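Local atomic coordinates of ketosynthase (Streptomyces sp. MSC090213JE08, PDB entry 6KXD), a protein that probably serves as the chain length factor partner of a ketosynthase in the highly reducing type II polyketide synthase that makes ishigamide. Residues Leu90-Ser95 against Ala158-Ile163; Asp96-Asp101 against Leu235-Gln240; Gly115-Ile120 against Tyr200-Ala205; Arg178-Leu183 against Thr328-Ala333. One frame throughout, in Å; residues are numbered along the deposited sequence.

Contact 1. Residues Leu90-Ser95 against Ala158-Ile163; sequences LALVAS and AGATAI
L92 reaches across to A160 and T161 with a single methyl group. Its CD2 lies 3.6 Å from the A160 carbonyl C and 3.8 Å from A160 CB. It therefore rests on the backbone of the facing helix as much as on a side chain. The other apolar touch is one turn along, where S95 CB meets T161 CG2 at 3.6 Å. T161 lies between the two, with OG1 3.7 Å from L92 CD2.

No hydrogen bond joins the two segments themselves. S95 OG donates to L92 O at 2.6 Å, a bond back into its own helix. It also bonds to H165 NE2, further along the second helix, and so links the two helices just past the segment. T161 OG1 is bonded to A157 O, one turn back in its own helix.

The axes approach to 9.1 Å and cross at -40°. The small residues A91, S95 and A160 all point their CB into the interface. On helix 156-165, A162 and I163 touch C264 and A267 of the neighbouring subunit. Two helices packed side by side over the N-terminal sheet are characteristic of an outer helical layer of the thiolase fold.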
loop_
_atom_site.group_PDB
_atom_site.type_symbol
_atom_site.label_atom_id
_atom_site.label_comp_id
_atom_site.label_asym_id
_atom_site.label_seq_id
_atom_site.Cartn_x
_atom_site.Cartn_y
_atom_site.Cartn_z
ATOM N N LEU B 90 15.964 8.688 1.374
ATOM C CA LEU B 90 15.911 9.048 -0.030
ATOM C C LEU B 90 14.634 9.807 -0.367
ATOM O O LEU B 90 14.657 10.758 -1.182
ATOM C CB LEU B 90 15.957 7.775 -0.856
ATOM C CG LEU B 90 17.308 7.080 -0.850
ATOM C CD1 LEU B 90 17.093 5.685 -1.382
ATOM C CD2 LEU B 90 18.337 7.839 -1.641
ATOM N N ALA B 91 13.508 9.329 0.170
ATOM C CA ALA B 91 12.214 9.939 -0.033
ATOM C C ALA B 91 12.252 11.362 0.503
ATOM O O ALA B 91 11.710 12.293 -0.134
ATOM C CB ALA B 91 11.117 9.175 0.642
ATOM N N LEU B 92 12.878 11.529 1.678
ATOM C CA LEU B 92 12.841 12.882 2.322
ATOM C C LEU B 92 13.658 13.864 1.495
ATOM O O LEU B 92 13.196 14.989 1.293
ATOM C CB LEU B 92 13.351 12.846 3.757
ATOM C CG LEU B 92 12.470 12.069 4.731
ATOM C CD1 LEU B 92 13.018 12.129 6.153
ATOM C CD2 LEU B 92 11.045 12.540 4.697
ATOM N N VAL B 93 14.827 13.425 1.053
ATOM C CA VAL B 93 15.681 14.284 0.270
ATOM C C VAL B 93 14.960 14.598 -1.036
ATOM O O VAL B 93 14.903 15.725 -1.454
ATOM C CB VAL B 93 17.070 13.695 0.025
ATOM C CG1 VAL B 93 17.854 14.605 -0.931
ATOM C CG2 VAL B 93 17.828 13.527 1.326
ATOM N N ALA B 94 14.276 13.608 -1.594
ATOM C CA ALA B 94 13.576 13.883 -2.817
ATOM C C ALA B 94 12.452 14.894 -2.568
ATOM O O ALA B 94 12.173 15.748 -3.425
ATOM C CB ALA B 94 13.053 12.612 -3.430
ATOM N N SER B 95 11.771 14.777 -1.411
ATOM C CA SER B 95 10.643 15.639 -1.096
ATOM C C SER B 95 11.104 17.092 -1.030
ATOM O O SER B 95 10.343 17.948 -1.400
ATOM C CB SER B 95 9.887 15.249 0.151
ATOM O OG SER B 95 10.610 15.464 1.336
ATOM N N ALA B 158 6.421 7.659 3.449
ATOM C CA ALA B 158 5.365 8.543 3.061
ATOM C C ALA B 158 4.961 9.408 4.271
ATOM O O ALA B 158 4.764 10.601 4.141
ATOM C CB ALA B 158 4.219 7.755 2.471
ATOM N N GLY B 159 4.840 8.757 5.426
ATOM C CA GLY B 159 4.496 9.380 6.697
ATOM C C GLY B 159 5.542 10.389 7.128
ATOM O O GLY B 159 5.192 11.491 7.600
ATOM N N ALA B 160 6.818 10.012 6.995
ATOM C CA ALA B 160 7.942 10.904 7.318
ATOM C C ALA B 160 7.892 12.161 6.443
ATOM O O ALA B 160 8.200 13.280 6.918
ATOM C CB ALA B 160 9.275 10.239 7.172
ATOM N N THR B 161 7.569 11.972 5.166
ATOM C CA THR B 161 7.474 13.109 4.232
ATOM C C THR B 161 6.432 14.082 4.756
ATOM O O THR B 161 6.639 15.306 4.759
ATOM C CB THR B 161 7.149 12.596 2.828
ATOM O OG1 THR B 161 8.172 11.687 2.453
ATOM C CG2 THR B 161 7.056 13.696 1.806
ATOM N N ALA B 162 5.320 13.538 5.228
ATOM C CA ALA B 162 4.207 14.347 5.756
ATOM C C ALA B 162 4.609 15.062 7.036
ATOM O O ALA B 162 4.238 16.242 7.198
ATOM C CB ALA B 162 3.005 13.491 5.965
ATOM N N ILE B 163 5.375 14.386 7.897
ATOM C CA ILE B 163 5.842 15.010 9.154
ATOM C C ILE B 163 6.754 16.161 8.763
ATOM O O ILE B 163 6.601 17.259 9.251
ATOM C CB ILE B 163 6.560 14.015 10.074
ATOM C CG1 ILE B 163 5.543 13.029 10.657
ATOM C CG2 ILE B 163 7.383 14.702 11.170
ATOM C CD1 ILE B 163 6.195 11.802 11.207
#

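Contact 2. Residues Asp96-Asp101 against Leu235-Gln240; sequences DGLLLD and LFLVEQ
L98 carries the contact with the strand residues L235, F236 and L237. Its two methyls sit over the strand backbone. CD1 lies 3.7 Å from L237 N and 3.9 Å from L235 O. CD2 lies 3.8 Å from F236 O and 4.0 Å from L235 CB. CG is anti to the backbone N (chi1 -171°), which carries the branch outward from the helix. The L98 side chain crosses that of L237 at about a right angle, and CD1 comes within 4.0 Å of L237 CB. L99 adds a lighter touch, its CD2 being 4.2 Å from L237 CD2. There is no polar bond between the two segments.

L235 and L237 point toward the helix, and F236 points the other way. The alternation of the strand puts the F236 ring on the opposite side of the sheet, against S334, I337 and L341 of helix 332-344. The strand is held in place by its neighbours. L235 and L237 make backbone bonds to S26 and T23, and F236 bonds to V202.

On the helix side, L98 also packs on S26 and L201, and L99 on L201, V108 and T110. The helix ends here: L100 is the first residue to leave helical angles. L99 pairs through its backbone with A107 and V108. D96, facing away from the strand, forms a salt bridge with R164. As the thiolase fold requires, the sheet is layered between helices, one held by leucines on this face and a central one against the other.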
loop_
_atom_site.group_PDB
_atom_site.type_symbol
_atom_site.label_atom_id
_atom_site.label_comp_id
_atom_site.label_asym_id
_atom_site.label_seq_id
_atom_site.Cartn_x
_atom_site.Cartn_y
_atom_site.Cartn_z
ATOM N N ASP B 96 12.273 17.305 -0.447
ATOM C CA ASP B 96 12.862 18.630 -0.343
ATOM C C ASP B 96 13.136 19.216 -1.731
ATOM O O ASP B 96 12.838 20.392 -1.965
ATOM C CB ASP B 96 14.162 18.586 0.443
ATOM C CG ASP B 96 13.950 18.548 1.946
ATOM O OD1 ASP B 96 12.791 18.373 2.374
ATOM O OD2 ASP B 96 14.967 18.647 2.657
ATOM N N GLY B 97 13.672 18.397 -2.638
ATOM C CA GLY B 97 13.923 18.823 -4.036
ATOM C C GLY B 97 12.631 19.211 -4.721
ATOM O O GLY B 97 12.595 20.101 -5.568
ATOM N N LEU B 98 11.535 18.530 -4.368
ATOM C CA LEU B 98 10.286 18.770 -5.000
ATOM C C LEU B 98 9.642 20.050 -4.468
ATOM O O LEU B 98 9.194 20.841 -5.244
ATOM C CB LEU B 98 9.353 17.591 -4.798
ATOM C CG LEU B 98 8.072 17.666 -5.605
ATOM C CD1 LEU B 98 8.413 17.553 -7.083
ATOM C CD2 LEU B 98 7.114 16.580 -5.153
ATOM N N LEU B 99 9.597 20.207 -3.144
ATOM C CA LEU B 99 8.799 21.264 -2.535
ATOM C C LEU B 99 9.592 22.555 -2.283
ATOM O O LEU B 99 8.973 23.597 -2.097
ATOM C CB LEU B 99 8.225 20.752 -1.223
ATOM C CG LEU B 99 7.357 19.515 -1.366
ATOM C CD1 LEU B 99 6.851 19.126 -0.001
ATOM C CD2 LEU B 99 6.217 19.763 -2.353
ATOM N N LEU B 100 10.897 22.438 -2.172
ATOM C CA LEU B 100 11.739 23.554 -1.904
ATOM C C LEU B 100 12.546 23.860 -3.159
ATOM O O LEU B 100 12.770 22.990 -3.995
ATOM C CB LEU B 100 12.683 23.221 -0.768
ATOM C CG LEU B 100 12.023 22.742 0.526
ATOM C CD1 LEU B 100 13.094 22.392 1.541
ATOM C CD2 LEU B 100 11.006 23.720 1.065
ATOM N N ASP B 101 13.032 25.096 -3.245
ATOM C CA ASP B 101 13.989 25.427 -4.290
ATOM C C ASP B 101 15.381 25.089 -3.767
ATOM O O ASP B 101 15.581 24.523 -2.656
ATOM C CB ASP B 101 13.811 26.868 -4.785
ATOM C CG ASP B 101 14.258 27.927 -3.800
ATOM O OD1 ASP B 101 14.955 27.575 -2.817
ATOM O OD2 ASP B 101 13.848 29.081 -3.982
ATOM N N LEU B 235 10.010 11.738 -7.464
ATOM C CA LEU B 235 8.770 12.313 -7.032
ATOM C C LEU B 235 8.303 13.395 -8.004
ATOM O O LEU B 235 9.156 14.079 -8.610
ATOM C CB LEU B 235 8.914 13.015 -5.683
ATOM C CG LEU B 235 9.275 12.161 -4.476
ATOM C CD1 LEU B 235 9.443 13.076 -3.274
ATOM C CD2 LEU B 235 8.193 11.116 -4.200
ATOM N N PHE B 236 6.985 13.476 -8.122
ATOM C CA PHE B 236 6.274 14.405 -8.973
ATOM C C PHE B 236 5.278 15.201 -8.165
ATOM O O PHE B 236 4.617 14.668 -7.255
ATOM C CB PHE B 236 5.533 13.665 -10.079
ATOM C CG PHE B 236 6.478 12.739 -10.749
ATOM C CD1 PHE B 236 7.441 13.248 -11.625
ATOM C CD2 PHE B 236 6.479 11.401 -10.423
ATOM C CE1 PHE B 236 8.353 12.395 -12.216
ATOM C CE2 PHE B 236 7.441 10.561 -10.955
ATOM C CZ PHE B 236 8.375 11.069 -11.850
ATOM N N LEU B 237 5.180 16.488 -8.506
ATOM C CA LEU B 237 4.106 17.271 -8.006
ATOM C C LEU B 237 3.015 17.228 -9.077
ATOM O O LEU B 237 3.267 17.617 -10.239
ATOM C CB LEU B 237 4.644 18.678 -7.707
ATOM C CG LEU B 237 3.727 19.527 -6.820
ATOM C CD1 LEU B 237 2.401 19.753 -7.468
ATOM C CD2 LEU B 237 3.515 18.857 -5.477
ATOM N N VAL B 238 1.849 16.688 -8.747
ATOM C CA VAL B 238 0.719 16.576 -9.647
ATOM C C VAL B 238 -0.414 17.511 -9.206
ATOM O O VAL B 238 -0.767 17.572 -8.037
ATOM C CB VAL B 238 0.221 15.116 -9.722
ATOM C CG1 VAL B 238 -0.974 14.953 -10.634
ATOM C CG2 VAL B 238 1.371 14.201 -10.149
ATOM N N GLU B 239 -1.000 18.199 -10.177
ATOM C CA GLU B 239 -2.107 19.148 -9.954
ATOM C C GLU B 239 -3.165 18.906 -11.029
ATOM O O GLU B 239 -2.926 18.165 -11.986
ATOM C CB GLU B 239 -1.598 20.590 -10.039
ATOM C CG GLU B 239 -0.277 20.798 -9.365
ATOM C CD GLU B 239 0.057 22.253 -9.155
ATOM O OE1 GLU B 239 1.216 22.620 -9.357
ATOM O OE2 GLU B 239 -0.887 23.011 -8.779
ATOM N N GLN B 240 -4.337 19.510 -10.840
ATOM C CA GLN B 240 -5.393 19.510 -11.837
ATOM C C GLN B 240 -5.046 20.617 -12.826
ATOM O O GLN B 240 -4.558 21.702 -12.423
ATOM C CB GLN B 240 -6.752 19.714 -11.166
ATOM C CG GLN B 240 -7.019 18.763 -10.014
ATOM C CD GLN B 240 -7.947 17.643 -10.401
ATOM O OE1 GLN B 240 -7.599 16.720 -11.146
ATOM N NE2 GLN B 240 -9.153 17.729 -9.874
#

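Contact 3. Residues Gly115-Ile120 against Tyr200-Ala205; sequences GVVLGI and YLVGSA
The Y200 ring lies against G115. Over one face is G115 CA, 3.6 Å from the ring centroid and 14° off the normal, a CH-pi contact. The ring fills the side of the strand where G115 has no side chain. V117 N and a water lie at the ring edge, in its plane. That water joins Y200 OH (2.7 Å) to V116 O (2.8 Å). V117 CG1 packs obliquely on Y200 CE1 at 3.6 Å. A chi1 of 56° sets V117 CG1 between its backbone N and carbonyl carbon, beside the ring.

Beyond the ring the strands run parallel, and five backbone bonds join them. L201 N bonds to G115 O, V117 N to L201 O and G203 N to V117 O. G119 N then bonds to G203 O (2.7 Å), and A205 N to G119 O.

Side chains alternate between the faces. V116, L118 and L201 turn to helix 156-165, with L118 CD1 3.6 Å from S204 CA. Y200 and V202 turn to helix 180-193. S204 OG, on that side too, bonds to A330 O and S334 OG. In the N-terminal half of a thiolase fold, such parallel strands form the middle of a sheet with helices on both faces.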
loop_
_atom_site.group_PDB
_atom_site.type_symbol
_atom_site.label_atom_id
_atom_site.label_comp_id
_atom_site.label_asym_id
_atom_site.label_seq_id
_atom_site.Cartn_x
_atom_site.Cartn_y
_atom_site.Cartn_z
ATOM N N GLY B 115 -1.989 15.653 -1.214
ATOM C CA GLY B 115 -1.818 14.235 -0.951
ATOM C C GLY B 115 -0.374 13.795 -1.111
ATOM O O GLY B 115 0.475 14.441 -1.826
ATOM N N VAL B 116 -0.058 12.633 -0.515
ATOM C CA VAL B 116 1.210 12.001 -0.705
ATOM C C VAL B 116 0.929 10.549 -1.043
ATOM O O VAL B 116 0.179 9.926 -0.278
ATOM C CB VAL B 116 2.086 12.031 0.567
ATOM C CG1 VAL B 116 3.347 11.195 0.373
ATOM C CG2 VAL B 116 2.439 13.458 0.960
ATOM N N VAL B 117 1.490 10.057 -2.158
ATOM C CA VAL B 117 1.451 8.602 -2.390
ATOM C C VAL B 117 2.815 8.149 -2.914
ATOM O O VAL B 117 3.320 8.687 -3.900
ATOM C CB VAL B 117 0.296 8.168 -3.301
ATOM C CG1 VAL B 117 0.288 8.855 -4.650
ATOM C CG2 VAL B 117 0.294 6.650 -3.459
ATOM N N LEU B 118 3.422 7.156 -2.220
ATOM C CA LEU B 118 4.699 6.638 -2.535
ATOM C C LEU B 118 4.583 5.150 -2.881
ATOM O O LEU B 118 3.952 4.424 -2.150
ATOM C CB LEU B 118 5.632 6.806 -1.350
ATOM C CG LEU B 118 7.105 6.524 -1.626
ATOM C CD1 LEU B 118 7.730 7.535 -2.588
ATOM C CD2 LEU B 118 7.904 6.506 -0.323
ATOM N N GLY B 119 5.166 4.752 -4.006
ATOM C CA GLY B 119 5.287 3.320 -4.345
ATOM C C GLY B 119 6.601 2.721 -3.829
ATOM O O GLY B 119 7.696 3.334 -3.826
ATOM N N ILE B 120 6.506 1.461 -3.401
ATOM C CA ILE B 120 7.631 0.727 -2.840
ATOM C C ILE B 120 7.551 -0.696 -3.389
ATOM O O ILE B 120 6.579 -1.023 -4.044
ATOM C CB ILE B 120 7.577 0.695 -1.304
ATOM C CG1 ILE B 120 6.292 0.040 -0.797
ATOM C CG2 ILE B 120 7.775 2.096 -0.752
ATOM C CD1 ILE B 120 6.241 -0.244 0.714
ATOM N N TYR B 200 -0.791 16.572 -5.386
ATOM C CA TYR B 200 -0.252 15.307 -4.937
ATOM C C TYR B 200 1.233 15.283 -5.158
ATOM O O TYR B 200 1.719 15.703 -6.209
ATOM C CB TYR B 200 -0.830 14.109 -5.689
ATOM C CG TYR B 200 -1.634 13.195 -4.822
ATOM C CD1 TYR B 200 -1.026 12.271 -3.957
ATOM C CD2 TYR B 200 -3.006 13.263 -4.842
ATOM C CE1 TYR B 200 -1.795 11.445 -3.150
ATOM C CE2 TYR B 200 -3.786 12.438 -4.052
ATOM C CZ TYR B 200 -3.178 11.518 -3.213
ATOM O OH TYR B 200 -4.015 10.772 -2.449
ATOM N N LEU B 201 1.940 14.785 -4.144
ATOM C CA LEU B 201 3.308 14.349 -4.240
ATOM C C LEU B 201 3.234 12.866 -4.544
ATOM O O LEU B 201 2.637 12.153 -3.782
ATOM C CB LEU B 201 4.033 14.493 -2.914
ATOM C CG LEU B 201 4.650 15.815 -2.530
ATOM C CD1 LEU B 201 3.610 16.683 -1.903
ATOM C CD2 LEU B 201 5.793 15.572 -1.544
ATOM N N VAL B 202 3.733 12.463 -5.705
ATOM C CA VAL B 202 3.537 11.102 -6.177
ATOM C C VAL B 202 4.921 10.605 -6.518
ATOM O O VAL B 202 5.670 11.281 -7.272
ATOM C CB VAL B 202 2.718 11.018 -7.472
ATOM C CG1 VAL B 202 2.525 9.563 -7.929
ATOM C CG2 VAL B 202 1.394 11.719 -7.346
ATOM N N GLY B 203 5.229 9.369 -6.132
ATOM C CA GLY B 203 6.478 8.885 -6.640
ATOM C C GLY B 203 6.758 7.527 -6.096
ATOM O O GLY B 203 5.823 6.869 -5.619
ATOM N N SER B 204 8.016 7.125 -6.188
ATOM C CA SER B 204 8.314 5.806 -5.711
ATOM C C SER B 204 9.778 5.770 -5.338
ATOM O O SER B 204 10.553 6.651 -5.773
ATOM C CB SER B 204 7.869 4.817 -6.768
ATOM O OG SER B 204 8.624 4.954 -7.968
ATOM N N ALA B 205 10.195 4.739 -4.562
ATOM C CA ALA B 205 11.524 4.772 -3.990
ATOM C C ALA B 205 12.006 3.361 -3.702
ATOM O O ALA B 205 11.207 2.545 -3.286
ATOM C CB ALA B 205 11.535 5.577 -2.725
HETATM O O HOH W 1 -2.567 9.547 -0.542
#

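Contact 4. Residues Arg178-Leu183 against Thr328-Ala333; sequences RVSGLL and TGAASA. With EDO (1,2-ethanediol), chain D.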
loop_
_atom_site.group_PDB
_atom_site.type_symbol
_atom_site.label_atom_id
_atom_site.label_comp_id
_atom_site.label_asym_id
_atom_site.label_seq_id
_atom_site.Cartn_x
_atom_site.Cartn_y
_atom_site.Cartn_z
ATOM N N ARG B 178 8.396 -2.504 -9.553
ATOM C CA ARG B 178 8.668 -1.624 -10.665
ATOM C C ARG B 178 7.434 -0.859 -11.173
ATOM O O ARG B 178 7.597 0.196 -11.784
ATOM C CB ARG B 178 9.225 -2.419 -11.834
ATOM C CG ARG B 178 10.491 -3.151 -11.486
ATOM C CD ARG B 178 11.359 -3.263 -12.723
ATOM N NE ARG B 178 12.396 -4.218 -12.429
ATOM C CZ ARG B 178 12.215 -5.540 -12.427
ATOM N NH1 ARG B 178 11.079 -6.071 -12.878
ATOM N NH2 ARG B 178 13.190 -6.327 -12.000
ATOM N N VAL B 179 6.223 -1.374 -10.944
ATOM C CA VAL B 179 5.038 -0.699 -11.455
ATOM C C VAL B 179 4.530 0.295 -10.408
ATOM O O VAL B 179 3.541 0.982 -10.683
ATOM C CB VAL B 179 3.918 -1.640 -11.863
ATOM C CG1 VAL B 179 4.396 -2.528 -12.990
ATOM C CG2 VAL B 179 3.361 -2.420 -10.679
ATOM N N SER B 180 5.143 0.309 -9.212
ATOM C CA SER B 180 4.523 0.984 -8.067
ATOM C C SER B 180 4.392 2.498 -8.338
ATOM O O SER B 180 3.463 3.131 -7.821
ATOM C CB SER B 180 5.274 0.745 -6.749
ATOM O OG SER B 180 6.551 1.357 -6.852
ATOM N N GLY B 181 5.350 3.095 -9.032
ATOM C CA GLY B 181 5.247 4.550 -9.373
ATOM C C GLY B 181 4.024 4.843 -10.220
ATOM O O GLY B 181 3.374 5.873 -10.065
ATOM N N LEU B 182 3.663 3.915 -11.108
ATOM C CA LEU B 182 2.483 4.087 -11.929
ATOM C C LEU B 182 1.195 3.793 -11.157
ATOM O O LEU B 182 0.227 4.442 -11.401
ATOM C CB LEU B 182 2.599 3.240 -13.204
ATOM C CG LEU B 182 3.813 3.583 -14.055
ATOM C CD1 LEU B 182 3.876 2.752 -15.350
ATOM C CD2 LEU B 182 3.778 5.051 -14.426
ATOM N N LEU B 183 1.189 2.796 -10.267
ATOM C CA LEU B 183 0.067 2.549 -9.395
ATOM C C LEU B 183 -0.145 3.792 -8.538
ATOM O O LEU B 183 -1.266 4.199 -8.323
ATOM C CB LEU B 183 0.380 1.342 -8.528
ATOM C CG LEU B 183 0.520 0.011 -9.264
ATOM C CD1 LEU B 183 0.822 -1.061 -8.256
ATOM C CD2 LEU B 183 -0.746 -0.337 -10.033
ATOM N N THR B 328 16.299 -0.372 -10.645
ATOM C CA THR B 328 16.027 0.519 -9.509
ATOM C C THR B 328 14.741 0.116 -8.794
ATOM O O THR B 328 14.253 0.836 -7.905
ATOM C CB THR B 328 15.967 1.981 -9.964
ATOM O OG1 THR B 328 14.928 2.132 -10.949
ATOM C CG2 THR B 328 17.294 2.422 -10.524
ATOM N N GLY B 329 14.188 -1.057 -9.106
ATOM C CA GLY B 329 13.128 -1.565 -8.268
ATOM C C GLY B 329 11.934 -0.629 -8.314
ATOM O O GLY B 329 11.502 -0.207 -9.395
ATOM N N ALA B 330 11.392 -0.288 -7.139
ATOM C CA ALA B 330 10.200 0.529 -7.057
ATOM C C ALA B 330 10.431 1.912 -7.671
ATOM O O ALA B 330 9.445 2.577 -8.009
ATOM C CB ALA B 330 9.701 0.649 -5.634
ATOM N N ALA B 331 11.679 2.379 -7.687
ATOM C CA ALA B 331 11.947 3.694 -8.204
ATOM C C ALA B 331 11.726 3.700 -9.723
ATOM O O ALA B 331 11.528 4.758 -10.294
ATOM C CB ALA B 331 13.336 4.165 -7.850
ATOM N N SER B 332 11.790 2.512 -10.339
ATOM C CA SER B 332 11.817 2.415 -11.789
ATOM C C SER B 332 10.858 3.388 -12.483
ATOM O O SER B 332 11.338 4.152 -13.280
ATOM C CB SER B 332 11.610 0.997 -12.250
ATOM O OG SER B 332 11.803 0.988 -13.636
ATOM N N ALA B 333 9.530 3.285 -12.287
ATOM C CA ALA B 333 8.613 4.010 -13.167
ATOM C C ALA B 333 8.746 5.508 -12.929
ATOM O O ALA B 333 8.536 6.274 -13.822
ATOM C CB ALA B 333 7.173 3.565 -13.027
HETATM C C1 EDO D . 9.844 -10.417 -14.256
HETATM O O1 EDO D . 10.543 -9.165 -14.031
HETATM C C2 EDO D . 10.597 -11.732 -14.017
HETATM O O2 EDO D . 10.292 -12.508 -15.172
HETATM O O HOH W 2 7.917 2.201 -10.117
#
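One water is gripped by four backbone atoms, two from each segment. It lies 2.6 Å from R178 O and 2.6 Å from A330 O. It accepts from G181 N (2.9 Å) and A333 N (2.9 Å). No direct hydrogen bond crosses between the segments, so the water provides the polar link. A330 O also receives S204 OG.

Close to the water, the packing centres on A333. A333 CB sits 3.5 Å from L182 CG and 3.6 Å from R178 O. G181 faces it with no side chain in the way. R178 CA approaches G329 O at 3.4 Å, a CA-H...O contact.

The N-terminal parts of helices 180-193 and 332-344 lie side by side here. They are the pair of central helices buried between the two sheets of the thiolase fold. In active ketosynthases the nucleophilic cysteine stands at the start of the first of these helices. R178 probably occupies the matching position, consistent with a chain length factor.

R178 CG passes G329 O, and the chain then bends at chi2 (-149°). Its NH2 makes a salt bridge with D327, and NH1 bonds to V360 O. NH1 also makes a weak bond to O1 of a 1,2-ethanediol (3.3 Å), probably from the crystallisation liquor. S180 OG is bonded to G177 O, and S332 OG to Q336 OE1.

In the fold
Helix 86-99 opens two contacts in turn. Contact 1 closes first, at 158-163, and contact 2 closes last of the first three, at 235-240. Contact 3 starts at 115-120 and closes at 200-205, wholly within the span of contact 2. Contact 1 crosses both contact 2 and contact 3. Contact 4 opens at 178-183, after contact 1 has closed, and ends at 328-333, so it crosses contacts 2 and 3. Contacts 2 and 3 meet through neighbouring strands, 229-240 and 199-206. Contact 1 lies on one side of this sheet and contact 4 on the other, their centres about 17 Å apart. Contact 4 ties the N-terminal half to the C-terminal half.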